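S-adenosylmethionine dependent methyltransferase (Mesorhizobium loti, PDB 3BKW) probably transfers a methyl group from S-adenosylmethionine to an acceptor substrate that is not known. Local coordinates at residues A[33-38]-A[141-146]; A[40-45]-A[108-113]; A[57-62]-A[89-94]; A[101-106]-A[131-136]. One frame throughout, in Å; residues are numbered along the deposited sequence.

Interaction 1: residues A[33-38]-A[141-146]; sequences PALRAM and VFSTEH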
loop_
_atom_site.group_PDB
_atom_site.type_symbol
_atom_site.label_atom_id
_atom_site.label_comp_id
_atom_site.label_asym_id
_atom_site.label_seq_id
_atom_site.Cartn_x
_atom_site.Cartn_y
_atom_site.Cartn_z
ATOM N N PRO A 33 16.664 4.896 -9.538
ATOM C CA PRO A 33 17.244 3.603 -9.144
ATOM C C PRO A 33 16.280 2.604 -8.494
ATOM O O PRO A 33 16.331 1.412 -8.813
ATOM C CB PRO A 33 18.359 4.009 -8.189
ATOM C CG PRO A 33 18.742 5.378 -8.643
ATOM C CD PRO A 33 17.465 6.021 -9.025
ATOM N N ALA A 34 15.404 3.094 -7.619
ATOM C CA ALA A 34 14.371 2.268 -6.975
ATOM C C ALA A 34 13.374 1.714 -7.976
ATOM O O ALA A 34 13.021 0.537 -7.906
ATOM C CB ALA A 34 13.635 3.074 -5.931
ATOM N N LEU A 35 12.950 2.553 -8.917
ATOM C CA LEU A 35 11.985 2.138 -9.952
ATOM C C LEU A 35 12.658 1.182 -10.943
ATOM O O LEU A 35 12.088 0.143 -11.302
ATOM C CB LEU A 35 11.385 3.371 -10.641
ATOM C CG LEU A 35 10.119 3.149 -11.460
ATOM C CD1 LEU A 35 9.007 2.602 -10.564
ATOM C CD2 LEU A 35 9.708 4.435 -12.188
ATOM N N ARG A 36 13.905 1.496 -11.327
ATOM C CA ARG A 36 14.704 0.635 -12.215
ATOM C C ARG A 36 14.855 -0.780 -11.627
ATOM O O ARG A 36 14.737 -1.773 -12.343
ATOM C CB ARG A 36 16.082 1.244 -12.443
ATOM C CG ARG A 36 17.006 0.414 -13.356
ATOM C CD ARG A 36 18.373 1.061 -13.447
ATOM N NE ARG A 36 19.005 1.162 -12.139
ATOM C CZ ARG A 36 20.017 1.976 -11.811
ATOM N NH1 ARG A 36 20.563 2.819 -12.701
ATOM N NH2 ARG A 36 20.489 1.964 -10.564
ATOM N N ALA A 37 15.092 -0.849 -10.313
ATOM C CA ALA A 37 15.233 -2.127 -9.602
ATOM C C ALA A 37 13.982 -3.007 -9.651
ATOM O O ALA A 37 14.082 -4.238 -9.561
ATOM C CB ALA A 37 15.639 -1.888 -8.173
HETATM N N MSE A 38 12.820 -2.367 -9.829
HETATM C CA MSE A 38 11.523 -3.033 -9.906
HETATM C C MSE A 38 11.174 -3.553 -11.294
HETATM O O MSE A 38 10.281 -4.391 -11.439
HETATM C CB MSE A 38 10.451 -2.078 -9.410
HETATM C CG MSE A 38 10.622 -1.716 -7.955
HETATM SE SE MSE A 38 9.568 -0.201 -7.432
HETATM C CE MSE A 38 7.805 -0.813 -7.976
ATOM N N VAL A 141 4.957 -1.135 -14.500
ATOM C CA VAL A 141 5.769 -0.541 -13.452
ATOM C C VAL A 141 5.641 0.966 -13.592
ATOM O O VAL A 141 5.911 1.533 -14.659
ATOM C CB VAL A 141 7.229 -0.987 -13.580
ATOM C CG1 VAL A 141 8.108 -0.323 -12.508
ATOM C CG2 VAL A 141 7.337 -2.503 -13.479
ATOM N N PHE A 142 5.179 1.630 -12.534
ATOM C CA PHE A 142 4.960 3.050 -12.602
ATOM C C PHE A 142 5.162 3.794 -11.296
ATOM O O PHE A 142 5.054 3.209 -10.208
ATOM C CB PHE A 142 3.549 3.320 -13.162
ATOM C CG PHE A 142 2.403 2.876 -12.259
ATOM C CD1 PHE A 142 1.832 3.780 -11.362
ATOM C CD2 PHE A 142 1.883 1.567 -12.310
ATOM C CE1 PHE A 142 0.751 3.411 -10.532
ATOM C CE2 PHE A 142 0.790 1.182 -11.474
ATOM C CZ PHE A 142 0.239 2.118 -10.580
ATOM N N SER A 143 5.440 5.094 -11.438
ATOM C CA SER A 143 5.568 5.997 -10.311
ATOM C C SER A 143 4.504 7.062 -10.403
ATOM O O SER A 143 4.125 7.496 -11.500
ATOM C CB SER A 143 6.939 6.642 -10.268
ATOM O OG SER A 143 7.188 7.388 -11.444
ATOM N N THR A 144 4.008 7.455 -9.238
ATOM C CA THR A 144 3.065 8.555 -9.098
ATOM C C THR A 144 3.407 9.329 -7.830
ATOM O O THR A 144 4.128 8.844 -6.972
ATOM C CB THR A 144 1.572 8.063 -8.996
ATOM O OG1 THR A 144 1.454 7.056 -7.967
ATOM C CG2 THR A 144 1.077 7.471 -10.330
ATOM N N GLU A 145 2.880 10.536 -7.713
ATOM C CA GLU A 145 2.951 11.264 -6.461
ATOM C C GLU A 145 2.201 10.453 -5.416
ATOM O O GLU A 145 1.139 9.891 -5.675
ATOM C CB GLU A 145 2.328 12.653 -6.555
ATOM C CG GLU A 145 3.226 13.643 -7.260
ATOM C CD GLU A 145 2.673 15.035 -7.378
ATOM O OE1 GLU A 145 1.730 15.380 -6.654
ATOM O OE2 GLU A 145 3.205 15.772 -8.215
ATOM N N HIS A 146 2.799 10.364 -4.242
ATOM C CA HIS A 146 2.235 9.589 -3.125
ATOM C C HIS A 146 1.018 10.334 -2.557
ATOM O O HIS A 146 1.016 11.567 -2.542
ATOM C CB HIS A 146 3.309 9.457 -2.036
ATOM C CG HIS A 146 3.010 8.425 -1.002
ATOM N ND1 HIS A 146 2.086 8.613 0.004
ATOM C CD2 HIS A 146 3.556 7.205 -0.787
ATOM C CE1 HIS A 146 2.051 7.541 0.772
ATOM N NE2 HIS A 146 2.934 6.671 0.316
#
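Leu35 of helix 32-38 reaches strand 138-145 with both of its methyl branches. CD1 rests against CG1 of Val141 at 3.6 Å and lies 4.0 Å from the carbonyl O of Phe142. The other branch goes to the next residue that faces the helix: Leu35 CD2 sits 4.0 Å from Ser143 OG and equally near its CB. The leucine and valine side chains pass alongside one another, pointing opposite ways. With CG1 anti to the backbone N (chi1 178°), Val141 presents this methyl to two helix residues, since CB of Met38, a selenomethionine, approaches the same CG1 at 4.3 Å. Its second methyl, CG2, lies 4.0 Å from the carbonyl O of Met38. No hydrogen bond crosses the interface, and the Ser143 hydroxyl O instead takes a weak one from Leu115 N. An alanine in place of Leu35 would probably open a gap over Val141 CG1 and Ser143, leaving the valine methyl with Met38 as its helix neighbour.

The helix and strand axes run nearly antiparallel, at 156° and 8.8 Å apart, in the alpha/beta layering of a Rossmann-like methyltransferase fold. Backbone bonds from Val141 and Ser143 join the strand to 108-114, where Leu35 also touches Tyr112. On the side of the strand away from 108-114, Met38 packs on Leu238 of strand 236-242 and, further out, on His210 of strand 207-213.

Interaction 2: residues A[40-45]-A[108-113]; sequences PEVGGL and FDLAYS. With EDO (1,2-ethanediol), chain I; EDO (1,2-ethanediol), chain F.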
loop_
_atom_site.group_PDB
_atom_site.type_symbol
_atom_site.label_atom_id
_atom_site.label_comp_id
_atom_site.label_asym_id
_atom_site.label_seq_id
_atom_site.Cartn_x
_atom_site.Cartn_y
_atom_site.Cartn_z
ATOM N N PRO A 40 11.427 -5.621 -14.863
ATOM C CA PRO A 40 11.939 -6.919 -15.252
ATOM C C PRO A 40 13.207 -6.680 -16.101
ATOM O O PRO A 40 13.494 -5.533 -16.456
ATOM C CB PRO A 40 10.818 -7.458 -16.138
ATOM C CG PRO A 40 10.268 -6.228 -16.772
ATOM C CD PRO A 40 10.255 -5.241 -15.679
ATOM N N GLU A 41 13.957 -7.734 -16.409
ATOM C CA GLU A 41 15.052 -7.601 -17.370
ATOM C C GLU A 41 14.433 -7.105 -18.701
ATOM O O GLU A 41 13.523 -7.734 -19.229
ATOM C CB GLU A 41 15.778 -8.938 -17.544
ATOM C CG GLU A 41 16.787 -8.975 -18.692
ATOM C CD GLU A 41 17.862 -7.918 -18.580
ATOM O OE1 GLU A 41 18.517 -7.855 -17.515
ATOM O OE2 GLU A 41 18.050 -7.171 -19.563
ATOM N N VAL A 42 14.923 -5.980 -19.215
ATOM C CA VAL A 42 14.336 -5.350 -20.414
ATOM C C VAL A 42 14.855 -5.904 -21.735
ATOM O O VAL A 42 14.285 -5.599 -22.782
ATOM C CB VAL A 42 14.443 -3.790 -20.396
ATOM C CG1 VAL A 42 13.720 -3.196 -19.150
ATOM C CG2 VAL A 42 15.896 -3.306 -20.496
ATOM N N GLY A 43 15.914 -6.725 -21.694
ATOM C CA GLY A 43 16.495 -7.295 -22.889
ATOM C C GLY A 43 15.495 -8.117 -23.682
ATOM O O GLY A 43 14.865 -9.029 -23.134
ATOM N N GLY A 44 15.310 -7.729 -24.942
ATOM C CA GLY A 44 14.421 -8.404 -25.869
ATOM C C GLY A 44 12.948 -8.086 -25.715
ATOM O O GLY A 44 12.129 -8.626 -26.479
ATOM N N LEU A 45 12.587 -7.181 -24.791
ATOM C CA LEU A 45 11.176 -6.895 -24.534
ATOM C C LEU A 45 10.598 -5.831 -25.443
ATOM O O LEU A 45 11.309 -4.969 -25.953
ATOM C CB LEU A 45 10.936 -6.448 -23.076
ATOM C CG LEU A 45 11.321 -7.385 -21.929
ATOM C CD1 LEU A 45 10.717 -6.823 -20.626
ATOM C CD2 LEU A 45 10.859 -8.826 -22.177
ATOM N N PHE A 108 2.763 -5.868 -25.843
ATOM C CA PHE A 108 3.880 -5.437 -24.997
ATOM C C PHE A 108 4.160 -6.399 -23.872
ATOM O O PHE A 108 3.267 -7.068 -23.384
ATOM C CB PHE A 108 3.618 -4.025 -24.450
ATOM C CG PHE A 108 3.444 -3.020 -25.521
ATOM C CD1 PHE A 108 4.556 -2.453 -26.131
ATOM C CD2 PHE A 108 2.172 -2.687 -25.985
ATOM C CE1 PHE A 108 4.403 -1.542 -27.165
ATOM C CE2 PHE A 108 2.017 -1.769 -27.005
ATOM C CZ PHE A 108 3.141 -1.198 -27.603
ATOM N N ASP A 109 5.422 -6.477 -23.483
ATOM C CA ASP A 109 5.861 -7.286 -22.352
ATOM C C ASP A 109 5.965 -6.432 -21.092
ATOM O O ASP A 109 5.926 -6.966 -19.984
ATOM C CB ASP A 109 7.229 -7.889 -22.653
ATOM C CG ASP A 109 7.215 -8.718 -23.893
ATOM O OD1 ASP A 109 6.487 -9.731 -23.890
ATOM O OD2 ASP A 109 7.904 -8.346 -24.868
ATOM N N LEU A 110 6.164 -5.116 -21.266
ATOM C CA LEU A 110 6.316 -4.182 -20.162
ATOM C C LEU A 110 5.674 -2.856 -20.495
ATOM O O LEU A 110 5.880 -2.340 -21.582
ATOM C CB LEU A 110 7.820 -3.932 -19.896
ATOM C CG LEU A 110 8.248 -2.847 -18.889
ATOM C CD1 LEU A 110 7.692 -3.148 -17.495
ATOM C CD2 LEU A 110 9.756 -2.668 -18.886
ATOM N N ALA A 111 4.896 -2.330 -19.554
ATOM C CA ALA A 111 4.381 -0.977 -19.612
ATOM C C ALA A 111 5.064 -0.204 -18.477
ATOM O O ALA A 111 5.126 -0.677 -17.338
ATOM C CB ALA A 111 2.866 -0.939 -19.484
ATOM N N TYR A 112 5.637 0.941 -18.814
ATOM C CA TYR A 112 6.321 1.825 -17.872
ATOM C C TYR A 112 5.697 3.201 -17.889
ATOM O O TYR A 112 5.293 3.671 -18.933
ATOM C CB TYR A 112 7.780 1.943 -18.268
ATOM C CG TYR A 112 8.616 2.933 -17.470
ATOM C CD1 TYR A 112 9.253 2.536 -16.281
ATOM C CD2 TYR A 112 8.762 4.271 -17.880
ATOM C CE1 TYR A 112 10.043 3.447 -15.544
ATOM C CE2 TYR A 112 9.549 5.187 -17.148
ATOM C CZ TYR A 112 10.186 4.766 -15.991
ATOM O OH TYR A 112 10.970 5.696 -15.305
ATOM N N SER A 113 5.646 3.853 -16.731
ATOM C CA SER A 113 5.186 5.232 -16.657
ATOM C C SER A 113 5.777 5.972 -15.472
ATOM O O SER A 113 5.614 5.547 -14.338
ATOM C CB SER A 113 3.673 5.278 -16.573
ATOM O OG SER A 113 3.218 6.628 -16.620
HETATM C C1 EDO I . 18.342 -3.743 -16.323
HETATM O O1 EDO I . 19.435 -3.662 -17.242
HETATM C C2 EDO I . 17.127 -4.272 -17.076
HETATM O O2 EDO I . 15.904 -4.093 -16.338
HETATM C C1 EDO F . 5.554 -11.013 -20.914
HETATM O O1 EDO F . 5.502 -11.457 -22.262
HETATM C C2 EDO F . 6.743 -11.668 -20.222
HETATM O O2 EDO F . 7.979 -11.056 -20.653
HETATM O O HOH W 1 9.475 -9.947 -26.649
#
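Two groups grip OD1 of Asp109, the residue whose CB packs against Leu45: O1 of a 1,2-ethanediol, probably from the crystallisation liquor, donates to it at 2.6 Å, and Arg46 NH2 forms a salt bridge with it. This carboxylate stands beside a type II beta turn, Val42 to Leu45, which leads into strand 46-50 of the Rossmann-like sheet. The other carboxylate oxygen of Asp109, OD2, accepts a hydrogen bond from a water at 2.9 Å. The same water donates to Gly44 O at 3.0 Å, tying turn and strand together, and Ser67 OG binds that carbonyl too. Next to these polar atoms, CD2 of Leu45 touches Asp109 CB at 3.8 Å, while Leu45 CD1 turns to CB of Leu110. An alanine in place of Asp109 would keep that CB contact but would probably leave Arg46 without this salt-bridge partner and the bridging water without its strand-side acceptor.

Leu110, with CG anti to the backbone N (chi1 172°), extends its two methyls toward the loop. CD2 meets Val42 CG1 at 4.0 Å, and CD1 lies 3.8 Å from CD of the Pro40 ring.

Interaction 3: residues A[57-62]-A[89-94]; sequences FCRWAH and TGITYE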
loop_
_atom_site.group_PDB
_atom_site.type_symbol
_atom_site.label_atom_id
_atom_site.label_comp_id
_atom_site.label_asym_id
_atom_site.label_seq_id
_atom_site.Cartn_x
_atom_site.Cartn_y
_atom_site.Cartn_z
ATOM N N PHE A 57 13.657 7.403 -20.582
ATOM C CA PHE A 57 13.473 5.983 -20.317
ATOM C C PHE A 57 13.519 5.172 -21.622
ATOM O O PHE A 57 14.076 4.064 -21.633
ATOM C CB PHE A 57 12.176 5.680 -19.539
ATOM C CG PHE A 57 11.884 4.218 -19.445
ATOM C CD1 PHE A 57 12.507 3.434 -18.489
ATOM C CD2 PHE A 57 11.049 3.608 -20.379
ATOM C CE1 PHE A 57 12.266 2.047 -18.423
ATOM C CE2 PHE A 57 10.797 2.237 -20.329
ATOM C CZ PHE A 57 11.410 1.454 -19.336
ATOM N N CYS A 58 12.902 5.704 -22.683
ATOM C CA CYS A 58 12.872 5.032 -23.994
ATOM C C CYS A 58 14.287 4.716 -24.471
ATOM O O CYS A 58 14.569 3.578 -24.877
ATOM C CB CYS A 58 12.144 5.874 -25.040
ATOM S SG CYS A 58 10.397 6.049 -24.689
ATOM N N ARG A 59 15.172 5.716 -24.402
ATOM C CA ARG A 59 16.572 5.536 -24.767
ATOM C C ARG A 59 17.307 4.582 -23.831
ATOM O O ARG A 59 18.078 3.755 -24.300
ATOM C CB ARG A 59 17.318 6.865 -24.890
ATOM C CG ARG A 59 16.876 7.674 -26.109
ATOM C CD ARG A 59 17.722 8.916 -26.318
ATOM N NE ARG A 59 17.532 9.899 -25.261
ATOM C CZ ARG A 59 16.449 10.666 -25.108
ATOM N NH1 ARG A 59 15.428 10.601 -25.952
ATOM N NH2 ARG A 59 16.395 11.520 -24.092
ATOM N N TRP A 60 17.059 4.686 -22.527
ATOM C CA TRP A 60 17.657 3.750 -21.555
ATOM C C TRP A 60 17.271 2.308 -21.899
ATOM O O TRP A 60 18.128 1.426 -21.935
ATOM C CB TRP A 60 17.254 4.101 -20.105
ATOM C CG TRP A 60 17.751 3.104 -19.089
ATOM C CD1 TRP A 60 18.935 3.148 -18.432
ATOM C CD2 TRP A 60 17.094 1.895 -18.663
ATOM N NE1 TRP A 60 19.054 2.055 -17.613
ATOM C CE2 TRP A 60 17.956 1.255 -17.750
ATOM C CE3 TRP A 60 15.874 1.291 -18.980
ATOM C CZ2 TRP A 60 17.619 0.048 -17.111
ATOM C CZ3 TRP A 60 15.531 0.088 -18.354
ATOM C CH2 TRP A 60 16.415 -0.527 -17.438
ATOM N N ALA A 61 15.987 2.083 -22.156
ATOM C CA ALA A 61 15.480 0.746 -22.464
ATOM C C ALA A 61 16.104 0.191 -23.737
ATOM O O ALA A 61 16.491 -0.988 -23.782
ATOM C CB ALA A 61 13.962 0.756 -22.573
ATOM N N HIS A 62 16.188 1.029 -24.770
ATOM C CA HIS A 62 16.841 0.643 -26.022
ATOM C C HIS A 62 18.323 0.305 -25.777
ATOM O O HIS A 62 18.803 -0.745 -26.210
ATOM C CB HIS A 62 16.727 1.742 -27.083
ATOM C CG HIS A 62 17.377 1.378 -28.384
ATOM N ND1 HIS A 62 16.750 0.604 -29.335
ATOM C CD2 HIS A 62 18.620 1.627 -28.860
ATOM C CE1 HIS A 62 17.566 0.426 -30.361
ATOM N NE2 HIS A 62 18.706 1.040 -30.101
ATOM N N THR A 89 16.518 3.377 -35.137
ATOM C CA THR A 89 15.604 2.227 -35.099
ATOM C C THR A 89 15.366 1.696 -33.690
ATOM O O THR A 89 16.185 1.879 -32.789
ATOM C CB THR A 89 16.059 1.025 -35.980
ATOM O OG1 THR A 89 17.215 0.401 -35.406
ATOM C CG2 THR A 89 16.350 1.471 -37.404
ATOM N N GLY A 90 14.209 1.058 -33.524
ATOM C CA GLY A 90 13.818 0.422 -32.272
ATOM C C GLY A 90 12.938 1.221 -31.340
ATOM O O GLY A 90 12.348 0.618 -30.439
ATOM N N ILE A 91 12.865 2.553 -31.526
ATOM C CA ILE A 91 12.011 3.425 -30.722
ATOM C C ILE A 91 11.069 4.211 -31.632
ATOM O O ILE A 91 11.528 4.922 -32.529
ATOM C CB ILE A 91 12.800 4.450 -29.866
ATOM C CG1 ILE A 91 13.883 3.759 -29.031
ATOM C CG2 ILE A 91 11.811 5.221 -28.967
ATOM C CD1 ILE A 91 14.669 4.721 -28.141
ATOM N N THR A 92 9.767 4.067 -31.394
ATOM C CA THR A 92 8.715 4.803 -32.098
ATOM C C THR A 92 8.080 5.753 -31.098
ATOM O O THR A 92 7.789 5.343 -29.973
ATOM C CB THR A 92 7.639 3.858 -32.644
ATOM O OG1 THR A 92 8.229 3.005 -33.630
ATOM C CG2 THR A 92 6.456 4.633 -33.274
ATOM N N TYR A 93 7.885 7.015 -31.505
ATOM C CA TYR A 93 7.208 8.020 -30.674
ATOM C C TYR A 93 5.901 8.384 -31.344
ATOM O O TYR A 93 5.875 8.605 -32.549
ATOM C CB TYR A 93 8.057 9.264 -30.486
ATOM C CG TYR A 93 9.276 9.023 -29.632
ATOM C CD1 TYR A 93 9.174 8.971 -28.237
ATOM C CD2 TYR A 93 10.527 8.821 -30.208
ATOM C CE1 TYR A 93 10.311 8.740 -27.438
ATOM C CE2 TYR A 93 11.660 8.584 -29.420
ATOM C CZ TYR A 93 11.543 8.551 -28.035
ATOM O OH TYR A 93 12.663 8.331 -27.253
ATOM N N GLU A 94 4.819 8.395 -30.571
ATOM C CA GLU A 94 3.496 8.760 -31.098
ATOM C C GLU A 94 2.776 9.638 -30.110
ATOM O O GLU A 94 2.904 9.453 -28.898
ATOM C CB GLU A 94 2.642 7.526 -31.374
ATOM C CG GLU A 94 3.168 6.605 -32.468
ATOM C CD GLU A 94 2.234 5.429 -32.766
ATOM O OE1 GLU A 94 1.233 5.241 -32.047
ATOM O OE2 GLU A 94 2.511 4.674 -33.726
HETATM O O HOH W 2 14.814 9.008 -28.526
HETATM O O HOH W 3 14.424 -0.714 -28.761
#
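Ile91 points its CB toward helix 56-63, and its further carbons spread over Cys58, Arg59 and His62. The branch methyl CG2 lies 4.0 Å from CB of Cys58. CG1, anti to the carbonyl carbon (chi1 -52°), comes equally near to His62 CB. At the tip, CD1 settles 3.5 Å from Cys58 O, the carbonyl that also accepts the helical bond from His62 N, and it reaches toward Arg59 N and His62 CB as well. Two residues on, Tyr93 brings its hydroxyl 3.3 Å from Cys58 CB. Cys58 SG makes a sulfur-aromatic contact with the ring, oblique rather than over its centre, and its nearest ring atom is CE1 at 3.8 Å.

Water carries the polar links. Tyr93 OH donates to one at 2.6 Å, which also accepts from Arg59 NH1 and lies in the guanidinium plane; NH1 has Phe54 O as a further partner, and the guanidinium makes a cation-pi contact with Phe54. A second water sits in the plane of the His62 ring, 2.7 Å from ND1, and donates to Gly90 O. A CB on Gly90 would clash with His62 CE1.

This is the helix after the first strand of a Rossmann-like methyltransferase, running almost antiparallel to the outermost strand 91-95. It follows the glycine-rich loop that in relatives binds S-adenosylmethionine.

Interaction 4: residues A[101-106]-A[131-136]; sequences LHLPQD and HQALSP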
loop_
_atom_site.group_PDB
_atom_site.type_symbol
_atom_site.label_atom_id
_atom_site.label_comp_id
_atom_site.label_asym_id
_atom_site.label_seq_id
_atom_site.Cartn_x
_atom_site.Cartn_y
_atom_site.Cartn_z
ATOM N N LEU A 101 -6.646 6.671 -23.890
ATOM C CA LEU A 101 -5.630 5.750 -24.369
ATOM C C LEU A 101 -6.182 4.489 -25.023
ATOM O O LEU A 101 -7.077 3.833 -24.475
ATOM C CB LEU A 101 -4.719 5.322 -23.207
ATOM C CG LEU A 101 -3.530 4.378 -23.475
ATOM C CD1 LEU A 101 -2.461 5.060 -24.328
ATOM C CD2 LEU A 101 -2.929 3.837 -22.169
ATOM N N HIS A 102 -5.617 4.181 -26.193
ATOM C CA HIS A 102 -5.906 2.959 -26.914
ATOM C C HIS A 102 -4.557 2.293 -27.182
ATOM O O HIS A 102 -3.589 2.965 -27.534
ATOM C CB HIS A 102 -6.699 3.254 -28.186
ATOM C CG HIS A 102 -8.071 3.797 -27.916
ATOM N ND1 HIS A 102 -8.333 5.148 -27.827
ATOM C CD2 HIS A 102 -9.250 3.170 -27.681
ATOM C CE1 HIS A 102 -9.615 5.331 -27.565
ATOM N NE2 HIS A 102 -10.193 4.148 -27.472
ATOM N N LEU A 103 -4.489 0.982 -26.954
ATOM C CA LEU A 103 -3.276 0.209 -27.184
ATOM C C LEU A 103 -3.661 -1.093 -27.866
ATOM O O LEU A 103 -4.720 -1.659 -27.539
ATOM C CB LEU A 103 -2.525 -0.086 -25.874
ATOM C CG LEU A 103 -1.793 1.049 -25.139
ATOM C CD1 LEU A 103 -1.197 0.521 -23.822
ATOM C CD2 LEU A 103 -0.705 1.656 -26.013
ATOM N N PRO A 104 -2.818 -1.578 -28.808
ATOM C CA PRO A 104 -3.093 -2.855 -29.434
ATOM C C PRO A 104 -2.952 -3.992 -28.422
ATOM O O PRO A 104 -2.084 -3.947 -27.548
ATOM C CB PRO A 104 -2.025 -2.950 -30.532
ATOM C CG PRO A 104 -0.942 -2.112 -30.068
ATOM C CD PRO A 104 -1.576 -0.983 -29.347
ATOM N N GLN A 105 -3.819 -4.985 -28.546
ATOM C CA GLN A 105 -3.883 -6.109 -27.617
ATOM C C GLN A 105 -2.657 -7.012 -27.733
ATOM O O GLN A 105 -2.122 -7.164 -28.835
ATOM C CB GLN A 105 -5.137 -6.939 -27.924
ATOM C CG GLN A 105 -5.466 -8.031 -26.925
ATOM C CD GLN A 105 -6.669 -8.884 -27.342
ATOM O OE1 GLN A 105 -7.344 -8.604 -28.337
ATOM N NE2 GLN A 105 -6.933 -9.934 -26.570
ATOM N N ASP A 106 -2.202 -7.554 -26.594
ATOM C CA ASP A 106 -1.140 -8.572 -26.551
ATOM C C ASP A 106 0.127 -8.142 -27.327
ATOM O O ASP A 106 0.740 -8.941 -28.046
ATOM C CB ASP A 106 -1.772 -9.869 -27.127
ATOM C CG ASP A 106 -0.913 -11.107 -26.968
ATOM O OD1 ASP A 106 -0.112 -11.189 -26.035
ATOM O OD2 ASP A 106 -1.063 -12.029 -27.800
ATOM N N HIS A 131 -3.675 -3.559 -19.168
ATOM C CA HIS A 131 -3.798 -5.006 -18.952
ATOM C C HIS A 131 -3.983 -5.760 -20.278
ATOM O O HIS A 131 -3.259 -6.720 -20.540
ATOM C CB HIS A 131 -4.923 -5.327 -17.959
ATOM C CG HIS A 131 -5.062 -6.783 -17.651
ATOM N ND1 HIS A 131 -5.831 -7.634 -18.414
ATOM C CD2 HIS A 131 -4.556 -7.532 -16.647
ATOM C CE1 HIS A 131 -5.784 -8.849 -17.897
ATOM N NE2 HIS A 131 -5.014 -8.814 -16.826
ATOM N N GLN A 132 -4.907 -5.311 -21.127
ATOM C CA GLN A 132 -5.143 -6.000 -22.422
ATOM C C GLN A 132 -3.978 -5.870 -23.425
ATOM O O GLN A 132 -3.799 -6.746 -24.275
ATOM C CB GLN A 132 -6.490 -5.615 -23.052
ATOM C CG GLN A 132 -6.677 -4.178 -23.496
ATOM C CD GLN A 132 -6.080 -3.854 -24.854
ATOM O OE1 GLN A 132 -6.338 -4.552 -25.844
ATOM N NE2 GLN A 132 -5.319 -2.769 -24.922
ATOM N N ALA A 133 -3.211 -4.779 -23.314
ATOM C CA ALA A 133 -2.041 -4.538 -24.157
ATOM C C ALA A 133 -0.862 -5.429 -23.789
ATOM O O ALA A 133 -0.004 -5.682 -24.639
ATOM C CB ALA A 133 -1.611 -3.054 -24.073
ATOM N N LEU A 134 -0.814 -5.889 -22.537
ATOM C CA LEU A 134 0.284 -6.735 -22.058
ATOM C C LEU A 134 0.046 -8.200 -22.385
ATOM O O LEU A 134 -1.088 -8.703 -22.280
ATOM C CB LEU A 134 0.479 -6.577 -20.544
ATOM C CG LEU A 134 1.096 -5.262 -20.061
ATOM C CD1 LEU A 134 0.953 -5.083 -18.546
ATOM C CD2 LEU A 134 2.549 -5.184 -20.488
ATOM N N SER A 135 1.108 -8.880 -22.804
ATOM C CA SER A 135 1.037 -10.328 -23.036
ATOM C C SER A 135 1.053 -11.026 -21.679
ATOM O O SER A 135 1.532 -10.440 -20.701
ATOM C CB SER A 135 2.190 -10.795 -23.911
ATOM O OG SER A 135 2.044 -10.229 -25.192
ATOM N N PRO A 136 0.516 -12.268 -21.592
ATOM C CA PRO A 136 0.493 -12.993 -20.316
ATOM C C PRO A 136 1.869 -13.008 -19.643
ATOM O O PRO A 136 2.873 -13.208 -20.328
ATOM C CB PRO A 136 0.039 -14.393 -20.738
ATOM C CG PRO A 136 -0.803 -14.140 -21.913
ATOM C CD PRO A 136 -0.100 -13.073 -22.664
HETATM O O HOH W 4 -4.914 -9.144 -24.012
HETATM O O HOH W 5 -2.555 -10.328 -23.841
#
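The side-chain amides of Gln105 and Gln132 meet without stacking: the two chains cross at about a right angle and the amide planes are 47° apart. Gln132 OE1 lies 3.4 Å from Gln105 CB. On the other side of the same amide, NE2 donates to Leu103 O at 2.9 Å, with the acceptor in the amide plane of Gln132 but the donor above the plane of the Leu103 carbonyl. Thr129 O, one helical turn back, is a second acceptor for NE2, and together these bonds hold the amide's rotation. Gln132 CG stands between the backbone N and the carbonyl carbon (chi1 65°) and the chain bends at chi2, turning the amide back toward Leu103.

Backbone atoms complete the join. Gln132 O, near the end of helix 123-133, accepts from Asp106 N at 2.9 Å, in the carbonyl plane, and from a water at 2.7 Å. Beside this, Ala133 CB packs against Leu103 CB and CD1, each 3.6 Å away. Asp106 OD1 receives the hydroxyl of Ser135 at 2.5 Å, on the anti side and 35° out of the carboxylate plane.

Ser135 OG is also bound by Arg46 NH2, and Arg46 NH1 makes a weak bond to Asp106 O. The serine hydroxyl thus lies between a cation and a carboxylate, bonded to both, and the nearby arginine would probably help stabilise the negative charge of Asp106.

In the fold
Interactions 1, 2 and 3 all reach the same seven-stranded sheet. Interactions 1 and 2 join directly through its neighbouring strands, with Val141 N 2.9 Å from Ala111 O and Leu35 CD2 3.5 Å from Tyr112 CE1. Tyr112 continues the chain of contacts to interaction 3, where its CE2 lies 3.4 Å from Phe57 CG in a ring stack. Interaction 4 connects to interaction 2 through Phe108, whose O is 2.9 Å from Ser135 N, and Arg46 serves both, binding Asp109 and Ser135. Interactions 3 and 4, about 18 Å apart between centres, do not touch. The ethanediols near interactions 1, 2 and 4 probably come from crystallisation and do not by themselves identify a substrate site.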